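Long-range contacts in conserved membrane protein (Chlamydia abortus, PDB 6GZU), which serves as a secreted virulence effector whose CE-clan catalytic domain, the part in this chain, probably combines deubiquitinating and acetyltransferase activities: residues I100-L105 and W135-V140; P104-P109 and S119-T124; V140-R145 and S185-K190; I193-Q198 and P223-G228. One frame throughout, in Å; residues are numbered along the deposited sequence. Where two conformers were deposited one is given.

Interaction 1. Residues I100-L105 and W135-V140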
# COMPACT_ATOMS: atom_id res chain seq x y z
N ILE A 100 -9.33 -1.13 5.56
CA ILE A 100 -8.13 -1.73 5.01
C ILE A 100 -7.41 -0.63 4.23
O ILE A 100 -8.02 0.02 3.34
CB ILE A 100 -8.45 -2.93 4.09
CG1 ILE A 100 -9.22 -3.99 4.88
CG2 ILE A 100 -7.13 -3.46 3.47
CD1 ILE A 100 -9.67 -5.16 4.09
N TYR A 101 -6.13 -0.42 4.56
CA TYR A 101 -5.34 0.66 3.97
C TYR A 101 -4.16 0.03 3.27
O TYR A 101 -3.33 -0.60 3.91
CB TYR A 101 -4.85 1.61 5.09
CG TYR A 101 -5.97 2.40 5.75
CD1 TYR A 101 -6.94 1.76 6.52
CD2 TYR A 101 -6.02 3.80 5.65
CE1 TYR A 101 -7.99 2.52 7.10
CE2 TYR A 101 -7.02 4.56 6.25
CZ TYR A 101 -8.00 3.90 6.97
OH TYR A 101 -9.04 4.63 7.55
N ALA A 102 -4.05 0.21 1.96
CA ALA A 102 -3.01 -0.49 1.21
C ALA A 102 -2.06 0.47 0.50
O ALA A 102 -2.52 1.25 -0.36
CB ALA A 102 -3.61 -1.48 0.23
N TYR A 103 -0.76 0.40 0.80
CA TYR A 103 0.21 1.38 0.35
C TYR A 103 1.27 0.78 -0.52
O TYR A 103 2.10 -0.03 -0.07
CB TYR A 103 0.98 1.93 1.58
CG TYR A 103 0.11 2.72 2.53
CD1 TYR A 103 -0.69 2.07 3.49
CD2 TYR A 103 0.01 4.10 2.40
CE1 TYR A 103 -1.53 2.82 4.33
CE2 TYR A 103 -0.83 4.86 3.21
CZ TYR A 103 -1.61 4.22 4.15
OH TYR A 103 -2.43 5.00 4.94
N PRO A 104 1.33 1.22 -1.77
CA PRO A 104 2.48 0.86 -2.63
C PRO A 104 3.73 1.50 -2.03
O PRO A 104 3.73 2.69 -1.66
CB PRO A 104 2.14 1.51 -3.98
CG PRO A 104 0.59 1.61 -3.94
CD PRO A 104 0.27 1.94 -2.51
N LEU A 105 4.80 0.72 -1.92
CA LEU A 105 6.02 1.17 -1.26
C LEU A 105 7.18 0.93 -2.24
O LEU A 105 7.40 -0.21 -2.65
CB LEU A 105 6.21 0.44 0.09
CG LEU A 105 7.25 1.01 1.06
CD1 LEU A 105 7.07 0.58 2.49
CD2 LEU A 105 8.60 0.41 0.62
N TRP A 135 8.89 -2.42 -6.20
CA TRP A 135 7.62 -2.12 -5.53
C TRP A 135 7.23 -3.23 -4.59
O TRP A 135 7.34 -4.42 -4.94
CB TRP A 135 6.53 -1.96 -6.59
CG TRP A 135 6.67 -0.75 -7.43
CD1 TRP A 135 7.11 -0.67 -8.72
CD2 TRP A 135 6.29 0.56 -7.07
NE1 TRP A 135 7.08 0.63 -9.17
CE2 TRP A 135 6.54 1.40 -8.17
CE3 TRP A 135 5.76 1.11 -5.90
CZ2 TRP A 135 6.29 2.78 -8.12
CZ3 TRP A 135 5.51 2.47 -5.86
CH2 TRP A 135 5.77 3.29 -6.95
N THR A 136 6.79 -2.84 -3.39
CA THR A 136 6.22 -3.74 -2.41
C THR A 136 4.94 -3.13 -1.90
O THR A 136 4.53 -2.04 -2.34
CB THR A 136 7.19 -3.97 -1.26
OG1 THR A 136 7.49 -2.71 -0.63
CG2 THR A 136 8.51 -4.58 -1.74
N LEU A 137 4.25 -3.82 -0.98
CA LEU A 137 2.92 -3.34 -0.52
C LEU A 137 2.85 -3.49 0.99
O LEU A 137 3.17 -4.56 1.52
CB LEU A 137 1.83 -4.20 -1.17
CG LEU A 137 0.39 -3.82 -0.82
CD1 LEU A 137 0.06 -2.44 -1.41
CD2 LEU A 137 -0.61 -4.89 -1.30
N VAL A 138 2.35 -2.46 1.68
CA VAL A 138 2.09 -2.56 3.14
C VAL A 138 0.59 -2.40 3.27
O VAL A 138 -0.01 -1.40 2.81
CB VAL A 138 2.82 -1.43 3.91
CG1 VAL A 138 2.35 -1.37 5.39
CG2 VAL A 138 4.33 -1.64 3.84
N ILE A 139 -0.06 -3.37 3.91
CA ILE A 139 -1.49 -3.28 4.16
C ILE A 139 -1.71 -3.13 5.67
O ILE A 139 -1.19 -3.93 6.48
CB ILE A 139 -2.21 -4.58 3.71
CG1 ILE A 139 -1.97 -4.88 2.23
CG2 ILE A 139 -3.75 -4.45 4.05
CD1 ILE A 139 -2.43 -6.27 1.81
N VAL A 140 -2.51 -2.16 6.08
CA VAL A 140 -2.97 -2.04 7.47
C VAL A 140 -4.42 -2.48 7.46
O VAL A 140 -5.26 -1.91 6.74
CB VAL A 140 -2.82 -0.60 7.99
CG1 VAL A 140 -3.51 -0.44 9.36
CG2 VAL A 140 -1.33 -0.24 8.06
O HOH W 1 9.57 -1.40 -2.26
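The Tyr103 ring presents its edge to the carbonyl of Val138, CD1 lying 3.6 Å from Val138 O and close to the ring plane. One pair along, the edge of Tyr101 faces Val140 O in the same way. The Tyr101 ring leads away to stack on Phe38, while Tyr103 packs on helix 51-58, its hydroxyl hydrogen-bonded to Asp58. The indole of Trp135 meets Pro104 obliquely, CZ3 being 4.0 Å from Pro104 CB.

Strands 100-105 and 135-140 run antiparallel, their short axes 155° apart. Tyr101, Tyr103 and Leu105 exchange paired backbone bonds with Val140, Val138 and Thr136; Tyr103 N to Val138 O measures 2.8 Å. Proline suits position 104, since in a non-hydrogen-bonded pair its N is not called on to donate to strand 135-140. On that face the small Ala102 lets Leu137 CD1 lie close over the strand, 3.4 Å from Tyr103 O and 4.1 Å from Ala102 CB, and Ile100 CG2 meets Ile139 CG2 at 3.6 Å. On the tyrosine face, Leu105 CD1 touches Val138 CG2 at 3.8 Å. Thr136 OG1 donates to a water that in turn donates to Leu105 O.

Aliphatic and aromatic residues suit both faces, since helices pack on each. This is an antiparallel pair in the middle of the mixed sheet of a Ulp1-like, CE-clan cysteine protease domain, 134-141 being its central strand, with Trp135 touching Cys204, the probable nucleophile.

Interaction 2. Residues P104-P109 and S119-T124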
# COMPACT_ATOMS: atom_id res chain seq x y z
N PRO A 104 1.33 1.22 -1.77
CA PRO A 104 2.48 0.86 -2.63
C PRO A 104 3.73 1.50 -2.03
O PRO A 104 3.73 2.69 -1.66
CB PRO A 104 2.14 1.51 -3.98
CG PRO A 104 0.59 1.61 -3.94
CD PRO A 104 0.27 1.94 -2.51
N LEU A 105 4.80 0.72 -1.92
CA LEU A 105 6.02 1.17 -1.26
C LEU A 105 7.18 0.93 -2.24
O LEU A 105 7.40 -0.21 -2.65
CB LEU A 105 6.21 0.44 0.09
CG LEU A 105 7.25 1.01 1.06
CD1 LEU A 105 7.07 0.58 2.49
CD2 LEU A 105 8.60 0.41 0.62
N TRP A 106 7.90 2.01 -2.54
CA TRP A 106 8.99 2.05 -3.52
C TRP A 106 10.32 1.94 -2.79
O TRP A 106 10.50 2.55 -1.74
CB TRP A 106 8.95 3.40 -4.23
CG TRP A 106 9.88 3.50 -5.37
CD1 TRP A 106 9.59 3.24 -6.68
CD2 TRP A 106 11.25 3.95 -5.35
NE1 TRP A 106 10.70 3.47 -7.47
CE2 TRP A 106 11.73 3.91 -6.68
CE3 TRP A 106 12.13 4.38 -4.33
CZ2 TRP A 106 13.03 4.27 -7.02
CZ3 TRP A 106 13.44 4.72 -4.67
CH2 TRP A 106 13.87 4.68 -6.00
N HIS A 107 11.25 1.15 -3.33
CA HIS A 107 12.57 0.98 -2.72
C HIS A 107 13.68 0.86 -3.72
O HIS A 107 13.50 0.27 -4.78
CB HIS A 107 12.60 -0.28 -1.84
CG HIS A 107 13.83 -0.38 -1.00
ND1 HIS A 107 14.08 0.49 0.04
CD2 HIS A 107 14.88 -1.25 -1.03
CE1 HIS A 107 15.24 0.17 0.60
NE2 HIS A 107 15.74 -0.89 -0.02
N HIS A 108 14.85 1.36 -3.34
CA HIS A 108 16.08 1.12 -4.08
C HIS A 108 17.16 0.92 -3.03
O HIS A 108 17.27 1.70 -2.09
CB HIS A 108 16.45 2.30 -4.96
CG HIS A 108 17.53 1.98 -5.94
ND1 HIS A 108 18.86 1.88 -5.57
CD2 HIS A 108 17.48 1.70 -7.26
CE1 HIS A 108 19.58 1.57 -6.64
NE2 HIS A 108 18.77 1.46 -7.68
N PRO A 109 17.99 -0.13 -3.20
CA PRO A 109 18.99 -0.44 -2.18
C PRO A 109 20.13 0.57 -2.05
O PRO A 109 20.86 0.51 -1.03
CB PRO A 109 19.57 -1.81 -2.63
CG PRO A 109 18.54 -2.35 -3.64
CD PRO A 109 17.92 -1.14 -4.28
N SER A 119 15.02 11.52 -3.48
CA SER A 119 15.53 12.06 -4.72
C SER A 119 15.48 10.99 -5.79
O SER A 119 15.06 11.25 -6.93
CB SER A 119 16.95 12.55 -4.54
OG SER A 119 17.44 12.98 -5.79
N MET A 120 15.91 9.79 -5.42
CA MET A 120 15.85 8.66 -6.34
C MET A 120 14.42 8.37 -6.73
O MET A 120 14.11 8.20 -7.91
CB MET A 120 16.48 7.42 -5.73
CG MET A 120 17.93 7.58 -5.43
SD MET A 120 18.66 5.96 -5.12
CE MET A 120 18.21 5.21 -6.69
N MET A 121 13.51 8.33 -5.78
CA MET A 121 12.14 7.99 -6.11
C MET A 121 11.51 9.01 -7.06
O MET A 121 10.84 8.64 -8.05
CB MET A 121 11.30 7.90 -4.84
CG MET A 121 9.92 7.47 -5.18
SD MET A 121 8.97 7.28 -3.73
CE MET A 121 8.92 8.96 -3.07
N LEU A 122 11.71 10.28 -6.74
CA LEU A 122 11.12 11.34 -7.54
C LEU A 122 11.59 11.24 -8.99
O LEU A 122 10.84 11.54 -9.92
CB LEU A 122 11.43 12.72 -6.95
CG LEU A 122 10.90 13.03 -5.54
CD1 LEU A 122 11.11 14.49 -5.18
CD2 LEU A 122 9.44 12.64 -5.36
N SER A 123 12.81 10.78 -9.22
CA SER A 123 13.26 10.64 -10.60
C SER A 123 12.64 9.44 -11.35
O SER A 123 12.45 9.53 -12.57
CB SER A 123 14.79 10.60 -10.67
OG SER A 123 15.26 9.30 -10.39
N THR A 124 12.31 8.35 -10.66
CA THR A 124 11.97 7.09 -11.35
C THR A 124 10.57 6.48 -11.13
O THR A 124 10.01 5.88 -12.04
CB THR A 124 13.02 5.98 -11.07
OG1 THR A 124 14.34 6.54 -11.15
CG2 THR A 124 12.90 4.84 -12.11
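Met121 lies over one face of the Trp106 indole, and this CH-pi contact is the heart of the interface. Met121 CA sits 3.7 Å from the centroid of the six-membered ring, only 10° off its normal, so the backbone of the helix itself rests on the aromatic surface. Met121 CB lies over the same face, 3.7 Å from Trp106 CE3. A second CH-pi contact joins Met120 and His108: the terminal methyl CE is 3.5 Å from the imidazole centroid. The bend of the Met120 chain at chi3 (58°) turns that methyl onto the ring, while Pro109 CD lies against the opposite face, leaving the imidazole sandwiched. The indole also meets Trp135 edge-to-face.

Sulfur takes a lesser part. Met120 SD approaches the His108 ring obliquely, 4.5 Å from its centroid. Met121 SD makes a Met-aromatic contact with the five-membered ring of Trp106, but this side chain has two conformers, which makes its sulfur contact less certain.

Plain apolar packing flanks the indole, Met120 CB lying obliquely 3.8 Å from Trp106 CH2. Flexible, polarisable methionines suit this place because they can mould themselves to broad flat surfaces.

Hydrogen bonding between the two segments is absent. Ser123 OG donates to Met120 O over 2.9 Å within the helix, and Trp106 NE1 bonds Ser133 OG outside both.

Such a contact is characteristic of strand-to-helix packing: here helix 114-124 crosses the C-terminal end of strand 100-107, at 110° to it between short axes, and packs on the sheet through Trp106, which Met117 of the same helix also touches.

Interaction 3. Residues V140-R145 and S185-K190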
# COMPACT_ATOMS: atom_id res chain seq x y z
N VAL A 140 -2.51 -2.16 6.08
CA VAL A 140 -2.97 -2.04 7.47
C VAL A 140 -4.42 -2.48 7.46
O VAL A 140 -5.26 -1.91 6.74
CB VAL A 140 -2.82 -0.60 7.99
CG1 VAL A 140 -3.51 -0.44 9.36
CG2 VAL A 140 -1.33 -0.24 8.06
N ASN A 141 -4.73 -3.51 8.25
CA ASN A 141 -6.09 -4.02 8.36
C ASN A 141 -6.55 -3.78 9.78
O ASN A 141 -6.07 -4.43 10.74
CB ASN A 141 -6.16 -5.51 7.97
CG ASN A 141 -7.56 -6.06 7.92
OD1 ASN A 141 -8.41 -5.72 8.76
ND2 ASN A 141 -7.83 -6.94 6.96
N LEU A 142 -7.45 -2.81 9.96
CA LEU A 142 -7.86 -2.44 11.31
C LEU A 142 -8.73 -3.53 11.96
O LEU A 142 -8.73 -3.69 13.20
CB LEU A 142 -8.63 -1.10 11.30
CG LEU A 142 -7.90 0.15 10.76
CD1 LEU A 142 -8.84 1.34 10.77
CD2 LEU A 142 -6.65 0.45 11.61
N ASP A 143 -9.50 -4.25 11.15
CA ASP A 143 -10.40 -5.27 11.68
C ASP A 143 -9.62 -6.46 12.21
O ASP A 143 -9.95 -7.02 13.26
CB ASP A 143 -11.40 -5.75 10.60
CG ASP A 143 -12.52 -4.75 10.34
OD1 ASP A 143 -13.08 -4.17 11.32
OD2 ASP A 143 -12.86 -4.57 9.16
N ARG A 144 -8.54 -6.81 11.51
CA ARG A 144 -7.73 -7.97 11.88
C ARG A 144 -6.54 -7.61 12.75
O ARG A 144 -5.83 -8.51 13.25
CB ARG A 144 -7.27 -8.75 10.62
CG ARG A 144 -8.43 -9.52 9.98
CD ARG A 144 -8.07 -10.05 8.63
NE ARG A 144 -7.02 -11.05 8.68
CZ ARG A 144 -7.22 -12.37 8.76
NH1 ARG A 144 -8.44 -12.87 8.86
NH2 ARG A 144 -6.18 -13.19 8.73
N ARG A 145 -6.34 -6.31 12.99
CA ARG A 145 -5.21 -5.79 13.80
C ARG A 145 -3.90 -6.38 13.27
O ARG A 145 -3.10 -7.02 14.01
CB ARG A 145 -5.37 -6.07 15.29
CG ARG A 145 -6.63 -5.44 15.82
CD ARG A 145 -6.69 -5.62 17.37
NE ARG A 145 -5.91 -4.65 18.10
CZ ARG A 145 -4.76 -4.89 18.71
NH1 ARG A 145 -4.12 -6.06 18.54
NH2 ARG A 145 -4.20 -3.92 19.44
N SER A 185 -2.04 -4.17 22.70
CA SER A 185 -0.97 -4.98 22.12
C SER A 185 -0.64 -4.55 20.70
O SER A 185 -1.53 -4.11 19.96
CB SER A 185 -1.42 -6.45 22.12
OG SER A 185 -2.60 -6.64 21.34
N PRO A 186 0.61 -4.71 20.26
CA PRO A 186 0.91 -4.35 18.87
C PRO A 186 0.08 -5.15 17.88
O PRO A 186 -0.23 -6.32 18.15
CB PRO A 186 2.38 -4.73 18.73
CG PRO A 186 2.94 -4.56 20.10
CD PRO A 186 1.84 -5.01 21.01
N PHE A 187 -0.27 -4.55 16.75
CA PHE A 187 -0.83 -5.34 15.66
C PHE A 187 0.20 -6.43 15.29
O PHE A 187 1.44 -6.25 15.44
CB PHE A 187 -1.03 -4.46 14.41
CG PHE A 187 -2.27 -3.62 14.44
CD1 PHE A 187 -2.95 -3.33 15.62
CD2 PHE A 187 -2.78 -3.13 13.25
CE1 PHE A 187 -4.08 -2.53 15.58
CE2 PHE A 187 -3.90 -2.35 13.23
CZ PHE A 187 -4.58 -2.06 14.40
N ILE A 188 -0.28 -7.56 14.77
CA ILE A 188 0.67 -8.57 14.28
C ILE A 188 1.27 -8.13 12.96
O ILE A 188 0.55 -7.57 12.14
CB ILE A 188 -0.02 -9.93 14.16
CG1 ILE A 188 0.98 -11.01 13.81
CG2 ILE A 188 -1.16 -9.89 13.11
CD1 ILE A 188 0.40 -12.39 13.92
N VAL A 189 2.57 -8.32 12.77
CA VAL A 189 3.24 -8.08 11.50
C VAL A 189 3.39 -9.40 10.76
O VAL A 189 3.97 -10.37 11.27
CB VAL A 189 4.64 -7.42 11.71
CG1 VAL A 189 5.41 -7.26 10.35
CG2 VAL A 189 4.49 -6.06 12.43
N LYS A 190 2.94 -9.42 9.51
CA LYS A 190 3.04 -10.62 8.68
C LYS A 190 3.80 -10.28 7.38
O LYS A 190 3.28 -9.56 6.53
CB LYS A 190 1.62 -11.12 8.29
CG LYS A 190 0.73 -11.53 9.48
CD LYS A 190 -0.66 -11.98 9.03
CE LYS A 190 -1.44 -12.54 10.22
NZ LYS A 190 -2.88 -12.86 9.88
O HOH W 2 -3.92 -12.08 7.02
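Arg145 and Phe187 cross at about a right angle, and each sets a flat group against the other. Arg145 CA stands over the centre of the phenyl ring, 3.5 Å from its centroid and 5° off the normal, in a CH-pi contact. Farther out, the guanidinium turns one face to the rim of the same ring: Phe187 CD1 lies 3.9 Å above the guanidinium plane, over its centre, with the two planes 62° apart. The bend at chi3 (82°) turns NE back beside the ring.

The tip then grips Ser185. Arg145 NH2 gives a bond of 2.7 Å to Ser185 O, in the plane of that carbonyl, while NH1 makes a weak one of 3.2 Å to Ser185 OG, a hydroxyl also hydrogen-bonded to Asp179 OD2. Arginine suits the place because it offers both an aliphatic stem for the ring and several N-H groups; NH2 also reaches Tyr177 O. Its backbone joins in, Arg145 O accepting from Ile188 N at 3.0 Å. The far edge of Phe187 meets Val140 and Leu142, CE2 lying 4.2 Å from Leu142 CD2.

Arg144 and Lys190 likewise cross at about a right angle, Arg144 NH2 and Lys190 NZ lying 3.5 Å apart. A water accepts from both; Asp220 pairs with Arg144 NH2, and Glu146 OE1 with Arg144 NE and Lys190 NZ, which would probably offset the repulsion.

Asn141 OD1 accepts from Arg144 N, an Asx motif that shapes the turn. Altogether this is a beta-hairpin turn joining strands 134-141 and 146-150, clasped by the residues that lead into edge strand 188-191 of the sheet.

Interaction 4. Residues I193-Q198 and P223-G228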
# COMPACT_ATOMS: atom_id res chain seq x y z
N ILE A 193 5.52 -13.28 2.10
CA ILE A 193 6.29 -14.03 1.10
C ILE A 193 7.64 -14.43 1.70
O ILE A 193 8.49 -13.57 2.01
CB ILE A 193 6.52 -13.16 -0.16
CG1 ILE A 193 5.20 -12.64 -0.69
CG2 ILE A 193 7.31 -13.91 -1.24
CD1 ILE A 193 4.17 -13.75 -0.88
N LYS A 194 7.85 -15.74 1.87
CA LYS A 194 9.09 -16.21 2.46
C LYS A 194 10.07 -16.65 1.39
O LYS A 194 11.27 -16.65 1.63
CB LYS A 194 8.85 -17.35 3.45
CG LYS A 194 7.86 -17.06 4.55
CD LYS A 194 7.98 -15.65 5.18
CE LYS A 194 9.32 -15.30 5.86
NZ LYS A 194 9.21 -14.06 6.76
N THR A 195 9.55 -17.06 0.24
CA THR A 195 10.36 -17.54 -0.89
C THR A 195 9.96 -16.68 -2.08
O THR A 195 8.78 -16.51 -2.35
CB THR A 195 10.02 -19.01 -1.19
OG1 THR A 195 10.42 -19.82 -0.07
CG2 THR A 195 10.77 -19.51 -2.43
N PRO A 196 10.94 -16.15 -2.82
CA PRO A 196 10.55 -15.27 -3.94
C PRO A 196 9.62 -15.95 -4.93
O PRO A 196 9.84 -17.11 -5.31
CB PRO A 196 11.89 -14.98 -4.63
CG PRO A 196 12.91 -15.15 -3.50
CD PRO A 196 12.39 -16.22 -2.62
N ILE A 197 8.59 -15.22 -5.34
CA ILE A 197 7.69 -15.65 -6.39
C ILE A 197 7.97 -14.94 -7.73
O ILE A 197 7.64 -15.46 -8.78
CB ILE A 197 6.20 -15.52 -5.96
CG1 ILE A 197 5.84 -14.08 -5.66
CG2 ILE A 197 5.91 -16.39 -4.74
CD1 ILE A 197 4.45 -13.96 -5.04
N GLN A 198 8.55 -13.74 -7.70
CA GLN A 198 8.79 -12.95 -8.91
C GLN A 198 10.02 -13.50 -9.59
O GLN A 198 10.98 -13.84 -8.91
CB GLN A 198 9.00 -11.47 -8.55
CG GLN A 198 9.50 -10.57 -9.70
CD GLN A 198 9.70 -9.16 -9.22
OE1 GLN A 198 9.13 -8.77 -8.19
NE2 GLN A 198 10.51 -8.39 -9.91
N PRO A 223 0.18 -16.33 -2.17
CA PRO A 223 0.32 -16.84 -3.53
C PRO A 223 1.01 -18.17 -3.51
O PRO A 223 1.81 -18.47 -2.59
CB PRO A 223 1.27 -15.83 -4.20
CG PRO A 223 1.24 -14.65 -3.37
CD PRO A 223 0.89 -15.06 -1.98
N PRO A 224 0.73 -18.97 -4.51
CA PRO A 224 1.33 -20.29 -4.52
C PRO A 224 2.79 -20.27 -4.97
O PRO A 224 3.20 -19.38 -5.72
CB PRO A 224 0.46 -21.04 -5.53
CG PRO A 224 0.03 -19.98 -6.49
CD PRO A 224 -0.24 -18.79 -5.60
N LEU A 225 3.54 -21.27 -4.51
CA LEU A 225 4.89 -21.50 -4.98
C LEU A 225 4.73 -22.21 -6.31
O LEU A 225 4.06 -23.24 -6.41
CB LEU A 225 5.60 -22.41 -3.98
CG LEU A 225 7.12 -22.52 -4.04
CD1 LEU A 225 7.76 -21.30 -4.69
CD2 LEU A 225 7.62 -22.68 -2.63
N MET A 226 5.34 -21.64 -7.35
CA MET A 226 5.13 -22.13 -8.71
C MET A 226 6.44 -22.25 -9.44
O MET A 226 7.40 -21.59 -9.06
CB MET A 226 4.24 -21.15 -9.47
CG MET A 226 2.79 -21.18 -9.02
SD MET A 226 1.86 -19.89 -9.83
CE MET A 226 2.61 -18.44 -9.07
N GLY A 227 6.49 -23.08 -10.47
CA GLY A 227 7.60 -23.01 -11.40
C GLY A 227 7.61 -21.67 -12.13
O GLY A 227 6.62 -20.94 -12.13
N GLY A 228 8.74 -21.35 -12.78
CA GLY A 228 8.87 -20.09 -13.50
C GLY A 228 7.83 -19.88 -14.59
O GLY A 228 7.18 -18.82 -14.68
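Ile197, whose side chain packs on Pro223, is also tied through its backbone by a hydrogen bond to Ser152. Between segments 193-198 and 223-228 themselves the meeting is apolar. Ile197 CD1 comes within 3.7 Å of Pro223 CG and 3.8 Å of Pro223 CB, the isoleucine crossing the proline ring at about a right angle. Its CG1 takes the crowded position between backbone N and carbonyl carbon (chi1 62°), while CG2 lies 4.2 Å from Pro224 O.

Ile193 meets the same proline farther round the ring. Its CD1 is 3.7 Å from Pro223 CD and 3.9 Å from Pro223 CG, so the two isoleucine methyls share successive carbons of one pyrrolidine. A rigid ring with no backbone N-H suits this place: it offers a compact apolar surface and leaves no amide hydrogen to be satisfied where the residue is buried. Isoleucine suits because its longer branch carries a methyl out to the ring. Toward solvent the packing thins, with Thr195 CG2 and Leu225 CD1 4.2 Å apart; at this exposed rim Thr195 makes its contact with that methyl.

Two irregular segments are joined in this way. Phe150, on strand 146-150, touches Ile193, Ile197 and Pro223 together, and Trp207 of helix 204-217 lies against Ile197. Segment 193-198 leads from strand 188-191 toward that helix, and 223-228 leads from it into helix 228-241, with Gly227 at the N-cap.

How the interactions relate
Interaction 1 is the hub, its centre about 2 Å from the centre of the chain. Strand 100-107 runs on into interaction 2, where Trp135 CZ2 and Trp106 CD1 pack at 3.6 Å; strand 134-141 leads the other way into interaction 3, where Tyr101 CE1 meets Leu142 CD1 at 3.9 Å. Interactions 2 and 3 therefore lie on opposite sides of the centre, their own centres about 26 Å apart. Interaction 4 adjoins interaction 3 in sequence only. The likely Cys204-His134-Asp151 triad is bordered by interaction 1 (Trp135, Thr136) and also reached by His107 and Gln198 of segments 104-109 and 193-198, whereas the zinc ion lies about 8 Å from the Tyr101 side chain.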